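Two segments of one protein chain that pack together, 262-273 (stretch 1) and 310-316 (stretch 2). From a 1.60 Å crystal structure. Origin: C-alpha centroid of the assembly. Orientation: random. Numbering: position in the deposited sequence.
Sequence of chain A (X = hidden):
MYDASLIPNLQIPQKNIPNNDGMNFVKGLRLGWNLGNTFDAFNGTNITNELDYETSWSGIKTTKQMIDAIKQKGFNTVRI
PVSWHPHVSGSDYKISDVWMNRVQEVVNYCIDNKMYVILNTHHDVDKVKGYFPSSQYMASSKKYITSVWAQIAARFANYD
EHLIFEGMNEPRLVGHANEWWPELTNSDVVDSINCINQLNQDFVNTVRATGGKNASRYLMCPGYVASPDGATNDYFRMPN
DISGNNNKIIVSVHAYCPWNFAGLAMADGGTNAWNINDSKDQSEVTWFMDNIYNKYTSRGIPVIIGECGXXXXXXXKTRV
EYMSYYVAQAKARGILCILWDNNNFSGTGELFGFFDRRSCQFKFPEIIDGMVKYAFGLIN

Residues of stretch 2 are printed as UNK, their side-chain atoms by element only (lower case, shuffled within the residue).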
# COMPACT_ATOMS: atom_id res chain seq x y z
N ALA A 262 11.68 -11.88 4.49
CA ALA A 262 10.30 -11.44 4.37
C ALA A 262 9.44 -12.04 3.26
O ALA A 262 8.25 -12.27 3.46
CB ALA A 262 10.24 -9.92 4.31
N GLY A 263 10.03 -12.29 2.08
CA GLY A 263 9.21 -12.83 1.00
C GLY A 263 9.68 -14.02 0.19
O GLY A 263 8.85 -14.72 -0.40
N LEU A 264 10.99 -14.25 0.12
CA LEU A 264 11.52 -15.38 -0.65
C LEU A 264 11.25 -16.72 0.03
O LEU A 264 11.69 -16.95 1.16
CB LEU A 264 13.02 -15.18 -0.87
CG LEU A 264 13.72 -16.14 -1.85
CD1 LEU A 264 13.07 -16.02 -3.22
CD2 LEU A 264 15.20 -15.79 -1.92
N ALA A 265 10.54 -17.61 -0.66
CA ALA A 265 10.22 -18.92 -0.10
C ALA A 265 11.48 -19.73 0.20
O ALA A 265 12.51 -19.55 -0.45
CB ALA A 265 9.32 -19.70 -1.06
N MET A 266 11.38 -20.63 1.17
CA MET A 266 12.51 -21.46 1.55
C MET A 266 13.00 -22.26 0.35
O MET A 266 14.20 -22.32 0.08
CB MET A 266 12.11 -22.41 2.68
CG MET A 266 11.76 -21.72 3.99
SD MET A 266 13.11 -20.68 4.59
CE MET A 266 14.14 -21.91 5.37
N ALA A 267 12.05 -22.82 -0.39
CA ALA A 267 12.35 -23.62 -1.58
C ALA A 267 13.12 -22.83 -2.64
O ALA A 267 13.84 -23.41 -3.45
CB ALA A 267 11.06 -24.17 -2.18
N ASP A 268 13.00 -21.50 -2.61
CA ASP A 268 13.69 -20.66 -3.58
C ASP A 268 15.00 -20.05 -3.07
O ASP A 268 15.58 -19.19 -3.72
CB ASP A 268 12.75 -19.56 -4.07
CG ASP A 268 11.49 -20.13 -4.71
OD1 ASP A 268 11.62 -20.96 -5.63
OD2 ASP A 268 10.38 -19.76 -4.28
N GLY A 269 15.47 -20.52 -1.92
CA GLY A 269 16.71 -20.02 -1.36
C GLY A 269 16.55 -19.01 -0.23
O GLY A 269 17.54 -18.39 0.18
N GLY A 270 15.32 -18.85 0.26
CA GLY A 270 15.07 -17.92 1.34
C GLY A 270 15.52 -18.44 2.70
O GLY A 270 15.93 -19.60 2.82
N THR A 271 15.42 -17.59 3.71
CA THR A 271 15.81 -17.95 5.07
C THR A 271 14.65 -17.70 6.02
O THR A 271 13.79 -16.86 5.76
CB THR A 271 17.04 -17.12 5.54
OG1 THR A 271 17.40 -17.50 6.87
CG2 THR A 271 16.75 -15.63 5.50
N ASN A 272 14.60 -18.43 7.13
CA ASN A 272 13.52 -18.25 8.09
C ASN A 272 14.05 -17.63 9.38
O ASN A 272 13.36 -17.58 10.39
CB ASN A 272 12.83 -19.58 8.40
CG ASN A 272 13.71 -20.55 9.16
OD1 ASN A 272 14.93 -20.38 9.25
ND2 ASN A 272 13.11 -21.60 9.72
N ALA A 273 15.28 -17.12 9.32
CA ALA A 273 15.91 -16.53 10.49
C ALA A 273 16.23 -15.05 10.35
O ALA A 273 16.67 -14.59 9.29
CB ALA A 273 17.16 -17.30 10.85
N UNK A 310 5.81 -10.43 6.52
CA UNK A 310 6.75 -11.54 6.40
C UNK A 310 5.93 -12.81 6.21
O UNK A 310 4.95 -13.05 6.91
c UNK A 310 7.61 -11.65 7.66
N UNK A 311 6.32 -13.59 5.21
CA UNK A 311 5.64 -14.83 4.87
C UNK A 311 5.83 -15.91 5.95
O UNK A 311 6.87 -15.99 6.59
c UNK A 311 5.21 -16.36 2.93
c UNK A 311 6.14 -15.33 3.48
c UNK A 311 7.57 -15.86 3.55
N UNK A 312 4.80 -16.73 6.14
CA UNK A 312 4.86 -17.81 7.14
C UNK A 312 5.87 -18.89 6.75
O UNK A 312 5.77 -19.50 5.68
c UNK A 312 3.47 -18.42 7.31
o UNK A 312 4.35 -19.71 9.15
o UNK A 312 2.51 -20.40 8.20
c UNK A 312 3.46 -19.60 8.29
N UNK A 313 6.86 -19.10 7.62
CA UNK A 313 7.88 -20.13 7.41
C UNK A 313 7.96 -20.95 8.69
O UNK A 313 9.04 -21.43 9.05
c UNK A 313 9.34 -18.89 5.70
c UNK A 313 10.69 -17.56 4.08
n UNK A 313 11.78 -16.58 3.89
c UNK A 313 10.62 -18.10 5.50
c UNK A 313 9.24 -19.50 7.09
N UNK A 314 6.82 -21.13 9.34
CA UNK A 314 6.72 -21.86 10.62
C UNK A 314 7.75 -21.27 11.58
O UNK A 314 8.51 -21.99 12.22
o UNK A 314 4.71 -23.95 9.86
n UNK A 314 6.34 -24.64 8.48
c UNK A 314 6.97 -23.36 10.43
c UNK A 314 5.91 -24.02 9.57
N UNK A 315 7.73 -19.94 11.70
CA UNK A 315 8.68 -19.21 12.54
C UNK A 315 7.97 -18.08 13.27
O UNK A 315 8.34 -16.91 13.13
c UNK A 315 9.35 -17.78 10.50
c UNK A 315 9.83 -18.66 11.67
o UNK A 315 10.17 -17.13 9.85
n UNK A 315 8.05 -17.77 10.22
N UNK A 316 6.97 -18.44 14.05
CA UNK A 316 6.16 -17.49 14.81
C UNK A 316 6.98 -16.47 15.60
O UNK A 316 6.85 -15.27 15.38
c UNK A 316 3.23 -18.22 17.25
c UNK A 316 3.75 -17.82 15.89
c UNK A 316 3.54 -16.34 15.67
c UNK A 316 5.23 -18.22 15.78

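Position 310 carries a single side-chain carbon, CB, which points sideways to stretch 1; this CB comes no nearer to stretch 1 than 4.3 Å, from Ala-262 O. One carbon and nothing beyond it defines alanine. The contact of Ala-310 is made by its backbone: CA lies 3.4 Å from Ala-262 O, with an angle of 146° at the hydrogen, a CA-H...O contact.

Position 311 has three side-chain carbons, one bonded to CA and carrying the other two. Its CA-to-CB bond points toward stretch 1, and one outer carbon lies 4.3 Å from Gly-263 CA. A fork directly at CB, without heteroatoms, is valine, and that carbon is CG1. The backbone supplies the directional link: Val-311 N donates to Ala-262 O over 2.9 Å at 160°. That oxygen therefore receives both this hydrogen bond and the CA-H of Ala-310.

Position 312 shows two carbons, the second carrying two oxygens; its CA-to-CB bond points away, and the side chain does not touch stretch 1. A short carboxylate is aspartate. Asp-312 OD1 instead accepts a 2.9 Å hydrogen bond from the backbone N of position 314.

Position 313 has four carbons in an unbranched row ending in nitrogen, which lies 2.8 Å from Leu-264 O and 2.8 Å from Thr-271 O. This is lysine, and its NZ donates a hydrogen bond to each oxygen. Chi1 is m at -73°, and chi2 to chi4 are all t, so the chain is extended from CA to NZ. Along the way, Lys-313 CD lies 3.7 Å from Met-266 SD, and Lys-313 CB lies 3.8 Å from Asn-272 CB.

Position 314 has two carbons, the second bearing one oxygen and one nitrogen; its CB, the nearest side-chain atom, is 6.4 Å from Asn-272 ND2. The amide means asparagine, and Asn-314 is exposed.

Position 315 repeats that composition, but here CB points toward stretch 1, and the side-chain oxygen as modelled lies 3.3 Å from Asn-272 O. It is also asparagine; the amide of Asn-315 is probably turned over in the model, which leaves the polar pairing open.

Position 316 has four carbons forked at the second, and its CB is 9.8 Å from Asn-272 O, out of reach. The pattern is leucine.

The contact buries 398 Å² in total and rests on two anchors. At one, Ala-262 O holds the backbone at Val-311. At the other, Lys-313, with 119 Å² covered, places its amine between carbonyls from two parts of the loop. Gly-270 leaves room for this: an ideal CB there would sit 3.2 Å from Lys-313 NZ and clash with Leu-264 O at 2.0 Å.

Stretch 2, residues 310-316: AVDKNNL
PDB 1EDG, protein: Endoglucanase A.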